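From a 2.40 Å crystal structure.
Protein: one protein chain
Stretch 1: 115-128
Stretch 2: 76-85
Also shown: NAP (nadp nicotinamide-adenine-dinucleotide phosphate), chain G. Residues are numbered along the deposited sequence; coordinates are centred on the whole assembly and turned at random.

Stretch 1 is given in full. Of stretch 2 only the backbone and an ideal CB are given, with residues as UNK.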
# COMPACT_ATOMS: atom_id res chain seq x y z
N CYS A 115 -17.41 -4.83 -0.96
CA CYS A 115 -18.76 -5.28 -0.65
C CYS A 115 -19.57 -4.17 0.01
O CYS A 115 -20.78 -4.05 -0.21
CB CYS A 115 -18.73 -6.51 0.25
SG CYS A 115 -18.34 -8.00 -0.61
N CYS A 116 -18.93 -3.38 0.87
CA CYS A 116 -19.66 -2.31 1.54
C CYS A 116 -20.23 -1.34 0.53
O CYS A 116 -21.38 -0.89 0.66
CB CYS A 116 -18.76 -1.59 2.53
SG CYS A 116 -18.46 -2.55 3.98
N TYR A 117 -19.45 -1.00 -0.48
CA TYR A 117 -19.90 -0.06 -1.49
C TYR A 117 -20.96 -0.69 -2.39
O TYR A 117 -22.04 -0.10 -2.59
CB TYR A 117 -18.71 0.42 -2.31
CG TYR A 117 -19.10 1.57 -3.17
CD1 TYR A 117 -19.23 2.83 -2.62
CD2 TYR A 117 -19.41 1.39 -4.51
CE1 TYR A 117 -19.62 3.92 -3.41
CE2 TYR A 117 -19.80 2.46 -5.31
CZ TYR A 117 -19.91 3.72 -4.74
OH TYR A 117 -20.30 4.78 -5.51
N ASP A 118 -20.69 -1.88 -2.91
CA ASP A 118 -21.61 -2.48 -3.88
C ASP A 118 -22.98 -2.75 -3.28
O ASP A 118 -23.99 -2.67 -3.98
CB ASP A 118 -21.04 -3.78 -4.45
CG ASP A 118 -19.84 -3.55 -5.36
OD1 ASP A 118 -19.53 -2.38 -5.69
OD2 ASP A 118 -19.23 -4.55 -5.78
N PHE A 119 -23.05 -3.09 -2.00
CA PHE A 119 -24.31 -3.38 -1.34
C PHE A 119 -24.90 -2.18 -0.63
O PHE A 119 -25.88 -2.32 0.10
CB PHE A 119 -24.13 -4.53 -0.35
CG PHE A 119 -24.03 -5.88 -1.01
CD1 PHE A 119 -22.83 -6.33 -1.52
CD2 PHE A 119 -25.14 -6.70 -1.10
CE1 PHE A 119 -22.74 -7.57 -2.11
CE2 PHE A 119 -25.06 -7.94 -1.70
CZ PHE A 119 -23.85 -8.37 -2.20
N GLY A 120 -24.34 -0.99 -0.86
CA GLY A 120 -24.91 0.25 -0.35
C GLY A 120 -24.96 0.43 1.15
O GLY A 120 -25.93 0.99 1.67
N VAL A 121 -23.94 -0.04 1.87
CA VAL A 121 -23.87 0.20 3.30
C VAL A 121 -23.79 1.70 3.54
O VAL A 121 -23.06 2.42 2.84
CB VAL A 121 -22.66 -0.53 3.90
CG1 VAL A 121 -22.50 -0.19 5.36
CG2 VAL A 121 -22.80 -2.04 3.68
N LYS A 122 -24.59 2.20 4.48
CA LYS A 122 -24.64 3.64 4.72
C LYS A 122 -23.33 4.14 5.31
O LYS A 122 -22.74 5.10 4.81
CB LYS A 122 -25.82 4.02 5.63
CG LYS A 122 -27.22 3.72 5.08
CD LYS A 122 -28.29 4.13 6.11
CE LYS A 122 -29.70 4.19 5.53
NZ LYS A 122 -30.22 2.86 5.10
N LYS A 123 -22.82 3.45 6.33
CA LYS A 123 -21.59 3.84 6.99
C LYS A 123 -20.79 2.60 7.36
O LYS A 123 -21.35 1.60 7.83
CB LYS A 123 -21.85 4.68 8.24
CG LYS A 123 -20.61 5.36 8.78
CD LYS A 123 -20.81 5.92 10.18
CE LYS A 123 -21.49 7.26 10.17
NZ LYS A 123 -21.44 7.93 11.51
N THR A 124 -19.48 2.64 7.09
CA THR A 124 -18.56 1.54 7.37
C THR A 124 -17.43 2.09 8.23
O THR A 124 -16.86 3.14 7.91
CB THR A 124 -18.03 0.93 6.06
OG1 THR A 124 -19.11 0.27 5.39
CG2 THR A 124 -16.88 -0.07 6.30
N ILE A 125 -17.16 1.43 9.35
CA ILE A 125 -16.08 1.85 10.23
C ILE A 125 -15.08 0.72 10.28
O ILE A 125 -15.41 -0.39 10.72
CB ILE A 125 -16.57 2.19 11.64
CG1 ILE A 125 -17.62 3.27 11.55
CG2 ILE A 125 -15.42 2.74 12.46
CD1 ILE A 125 -18.04 3.74 12.89
N SER A 126 -13.86 0.99 9.84
CA SER A 126 -12.79 0.02 9.85
C SER A 126 -11.83 0.38 10.96
O SER A 126 -11.92 1.45 11.57
CB SER A 126 -12.09 0.00 8.49
OG SER A 126 -13.00 -0.43 7.49
N CYS A 127 -10.86 -0.48 11.19
CA CYS A 127 -10.01 -0.36 12.37
C CYS A 127 -8.55 -0.33 11.95
O CYS A 127 -8.09 -1.23 11.26
CB CYS A 127 -10.32 -1.52 13.32
SG CYS A 127 -9.71 -1.26 14.93
N LEU A 128 -7.82 0.71 12.36
CA LEU A 128 -6.38 0.82 12.20
C LEU A 128 -5.71 0.50 13.54
O LEU A 128 -6.30 -0.15 14.41
CB LEU A 128 -5.97 2.21 11.70
CG LEU A 128 -6.75 2.80 10.53
CD1 LEU A 128 -6.15 4.13 10.06
CD2 LEU A 128 -6.91 1.84 9.40
N UNK A 76 -27.41 -11.03 4.56
CA UNK A 76 -27.90 -10.14 5.60
C UNK A 76 -28.24 -8.73 5.10
O UNK A 76 -28.98 -8.02 5.78
CB UNK A 76 -26.86 -10.05 6.71
N UNK A 77 -27.71 -8.32 3.94
CA UNK A 77 -27.92 -6.99 3.36
C UNK A 77 -27.79 -5.90 4.43
O UNK A 77 -28.79 -5.27 4.78
CB UNK A 77 -29.29 -6.91 2.69
N UNK A 78 -26.60 -5.66 4.98
CA UNK A 78 -26.49 -4.73 6.10
C UNK A 78 -26.66 -3.28 5.65
O UNK A 78 -26.36 -2.92 4.51
CB UNK A 78 -25.14 -4.90 6.80
N UNK A 79 -27.12 -2.44 6.60
CA UNK A 79 -27.09 -0.98 6.46
C UNK A 79 -25.87 -0.34 7.10
O UNK A 79 -25.56 0.81 6.79
CB UNK A 79 -28.35 -0.37 7.07
N UNK A 80 -25.21 -1.04 8.02
CA UNK A 80 -23.99 -0.56 8.65
C UNK A 80 -23.02 -1.72 8.74
O UNK A 80 -23.43 -2.88 8.81
CB UNK A 80 -24.27 0.04 10.03
N UNK A 81 -21.74 -1.40 8.67
CA UNK A 81 -20.69 -2.40 8.78
C UNK A 81 -19.63 -1.88 9.75
O UNK A 81 -19.17 -0.74 9.61
CB UNK A 81 -20.08 -2.72 7.41
N UNK A 82 -19.28 -2.70 10.73
CA UNK A 82 -18.12 -2.45 11.58
C UNK A 82 -17.09 -3.49 11.19
O UNK A 82 -17.30 -4.69 11.41
CB UNK A 82 -18.46 -2.52 13.07
N UNK A 83 -15.98 -3.05 10.59
CA UNK A 83 -14.98 -3.94 10.00
C UNK A 83 -13.82 -4.07 10.98
O UNK A 83 -12.93 -3.21 11.02
CB UNK A 83 -14.50 -3.42 8.64
N UNK A 84 -13.84 -5.13 11.80
CA UNK A 84 -12.77 -5.39 12.75
C UNK A 84 -11.87 -6.55 12.35
O UNK A 84 -10.78 -6.69 12.91
CB UNK A 84 -13.37 -5.67 14.13
N UNK A 85 -12.28 -7.38 11.40
CA UNK A 85 -11.47 -8.54 11.05
C UNK A 85 -10.12 -8.08 10.50
O UNK A 85 -10.03 -7.09 9.76
CB UNK A 85 -12.20 -9.42 10.03
PA NAP G . -8.57 -10.67 17.52
O1A NAP G . -7.34 -11.42 17.11
O2A NAP G . -9.02 -10.63 18.96
O5B NAP G . -9.88 -11.13 16.63
C5B NAP G . -9.62 -10.80 15.31
C4B NAP G . -10.89 -11.17 14.50
O4B NAP G . -10.59 -11.28 13.09
C3B NAP G . -11.53 -12.53 15.00
O3B NAP G . -12.92 -12.45 14.95
C2B NAP G . -11.12 -13.49 13.87
O2B NAP G . -12.02 -14.45 13.62
C1B NAP G . -11.25 -12.47 12.66
N9A NAP G . -10.60 -12.97 11.46
C8A NAP G . -9.24 -13.12 11.24
N7A NAP G . -8.96 -13.61 10.01
C5A NAP G . -10.20 -13.79 9.42
C6A NAP G . -10.56 -14.27 8.16
N6A NAP G . -9.58 -14.65 7.25
N1A NAP G . -11.86 -14.34 7.78
C2A NAP G . -12.75 -13.92 8.73
N3A NAP G . -12.55 -13.45 9.98
C4A NAP G . -11.24 -13.39 10.30
O3 NAP G . -8.14 -9.14 17.00
PN NAP G . -8.73 -7.97 17.90
O1N NAP G . -10.20 -8.01 18.06
O2N NAP G . -7.79 -7.53 19.00
O5D NAP G . -8.56 -6.57 16.86
C5D NAP G . -9.51 -6.51 15.87
C4D NAP G . -9.23 -5.20 15.18
O4D NAP G . -8.74 -4.27 16.16
C3D NAP G . -8.03 -5.43 14.14
O3D NAP G . -8.29 -4.75 12.97
C2D NAP G . -6.81 -4.86 14.89
O2D NAP G . -5.88 -4.25 14.08
C1D NAP G . -7.49 -3.74 15.73
N1N NAP G . -6.62 -3.35 16.88
C2N NAP G . -6.45 -4.16 18.00
C3N NAP G . -5.60 -3.78 19.02
C7N NAP G . -5.42 -4.67 20.21
O7N NAP G . -4.60 -4.43 21.11
N7N NAP G . -6.18 -5.84 20.30
C4N NAP G . -4.84 -2.51 18.98
C5N NAP G . -5.08 -1.71 17.74
C6N NAP G . -5.91 -2.12 16.79
P2B NAP G . -11.83 -16.03 14.56
O1X NAP G . -12.17 -15.54 15.93
O2X NAP G . -12.89 -16.88 13.84
O3X NAP G . -10.39 -16.34 14.27

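Position 76 has nothing of stretch 1 within 5.5 Å of its ideal CB, so this contact sets no rule there; the deposited residue is Tyr76. Position 77 has positive phi (44°), which by itself would favour glycine, asparagine or aspartate. Its CB points sideways, yet the Phe119 ring lies within reach of a long, flexible chain. The residue is Arg77, bent by two m rotamers so that CD comes 4.0 Å from Phe119 CD2, at the ring's edge, while Phe119 CE2 lies over one face of the guanidinium.

At 78, phi is -73° and psi 154°, values that suit proline, and the ideal CB sits 4.8 Å from Val121 CG2. A compact apolar residue fits. Pro78 takes the place, its CG 4.0 Å from Val121 CG2.

Position 79 speaks mainly through its backbone: its O accepts a hydrogen bond from Lys122 N at 2.9 Å, which any residue could supply. The CB points sideways, 4.2 Å from Lys122 NZ, so a small polar, an acidic or a short aliphatic side chain would all be plausible. Thr79 is deposited; its CG2, 3.8 Å from Lys122 NZ, is the methyl that approaches the lysine.

From 80 the backbone is extended and runs parallel to strand 123-127, so side chains alternate between the two faces. Position 80 shares a face with Lys123 and Ile125, and the aliphatic chain of Lys122 and the CB of Lys123 offer a surface for a long apolar or aromatic side chain. Tyr80 reaches both: its OH is 3.6 Å from Lys122 CD, and its CD1 is 3.7 Å from Lys123 CB, which lies at the ring's edge.

Position 81 is the most enclosed by stretch 1. Its N donates to Lys123 O (3.1 Å) and its O accepts from Ile125 N (3.0 Å), while the ideal CB has Thr124 OG1 at 3.7 Å, Cys116 SG at 3.8 Å and Val121 CG1 at 4.1 Å. Such a crowded, largely apolar site suits a compact beta-branched residue. Val81 packs CG1 3.7 Å from Cys116 SG and CG2 3.7 Å from Val121 CG2.

Position 82 is a strand position beside Ile125 on the same face, its ideal CB 4.4 Å from Ile125 O, so an apolar, preferably beta-branched chain suits. Ile82 is found; its CA-H...O contact, CA to Ile125 O at 3.5 Å, belongs to the backbone.

At 83 the N donates to Ile125 O at 2.7 Å, and the ideal CB is 3.5 Å from Ser126 OG, on the face shared with Thr124. A small or polar side chain, or a flat ring, could sit beside that hydroxyl. His83 presents its ring edge, CD2 3.3 Å from Ser126 OG; both ring nitrogens are bonded elsewhere in the structure.

At 84 the CB points away, so a longer chain such as leucine or methionine could return to Cys127. Leu84 does, CD2 4.2 Å from Cys127 CB, and its O accepts a weak hydrogen bond from NAP O3D (3.2 Å). Position 85 faces away; Ala85 is deposited.

Stretch 2, residues 76-85: YRPTYVIHLA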
# COMPACT_ATOMS: atom_id res chain seq x y z
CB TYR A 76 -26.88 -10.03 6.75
CG TYR A 76 -26.60 -11.36 7.43
CD1 TYR A 76 -27.56 -11.96 8.23
CD2 TYR A 76 -25.38 -12.01 7.27
CE1 TYR A 76 -27.33 -13.18 8.85
CE2 TYR A 76 -25.14 -13.23 7.88
CZ TYR A 76 -26.12 -13.81 8.67
OH TYR A 76 -25.90 -15.02 9.30
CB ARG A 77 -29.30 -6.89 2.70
CG ARG A 77 -29.59 -7.89 1.58
CD ARG A 77 -28.71 -7.67 0.35
NE ARG A 77 -28.89 -8.76 -0.62
CZ ARG A 77 -29.32 -8.62 -1.87
NH1 ARG A 77 -29.61 -7.42 -2.36
NH2 ARG A 77 -29.44 -9.70 -2.65
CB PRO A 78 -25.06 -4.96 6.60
CG PRO A 78 -24.34 -5.33 5.36
CD PRO A 78 -25.29 -6.19 4.58
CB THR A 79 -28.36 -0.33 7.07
OG1 THR A 79 -28.55 -0.76 8.42
CG2 THR A 79 -29.60 -0.66 6.25
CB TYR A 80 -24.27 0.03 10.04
CG TYR A 80 -25.08 1.32 9.94
CD1 TYR A 80 -24.46 2.53 9.67
CD2 TYR A 80 -26.48 1.30 10.04
CE1 TYR A 80 -25.20 3.71 9.54
CE2 TYR A 80 -27.23 2.48 9.91
CZ TYR A 80 -26.59 3.67 9.67
OH TYR A 80 -27.32 4.84 9.55
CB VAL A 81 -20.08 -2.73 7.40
CG1 VAL A 81 -18.78 -3.54 7.53
CG2 VAL A 81 -21.08 -3.51 6.59
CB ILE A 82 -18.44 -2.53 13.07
CG1 ILE A 82 -19.54 -1.54 13.44
CG2 ILE A 82 -17.18 -2.25 13.90
CD1 ILE A 82 -19.87 -1.56 14.92
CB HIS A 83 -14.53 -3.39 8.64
CG HIS A 83 -13.36 -4.10 8.05
ND1 HIS A 83 -13.20 -5.47 8.12
CD2 HIS A 83 -12.30 -3.63 7.34
CE1 HIS A 83 -12.08 -5.81 7.50
NE2 HIS A 83 -11.53 -4.72 7.01
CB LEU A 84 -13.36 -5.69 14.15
CG LEU A 84 -14.36 -4.65 14.73
CD1 LEU A 84 -14.90 -5.15 16.07
CD2 LEU A 84 -13.80 -3.26 14.90
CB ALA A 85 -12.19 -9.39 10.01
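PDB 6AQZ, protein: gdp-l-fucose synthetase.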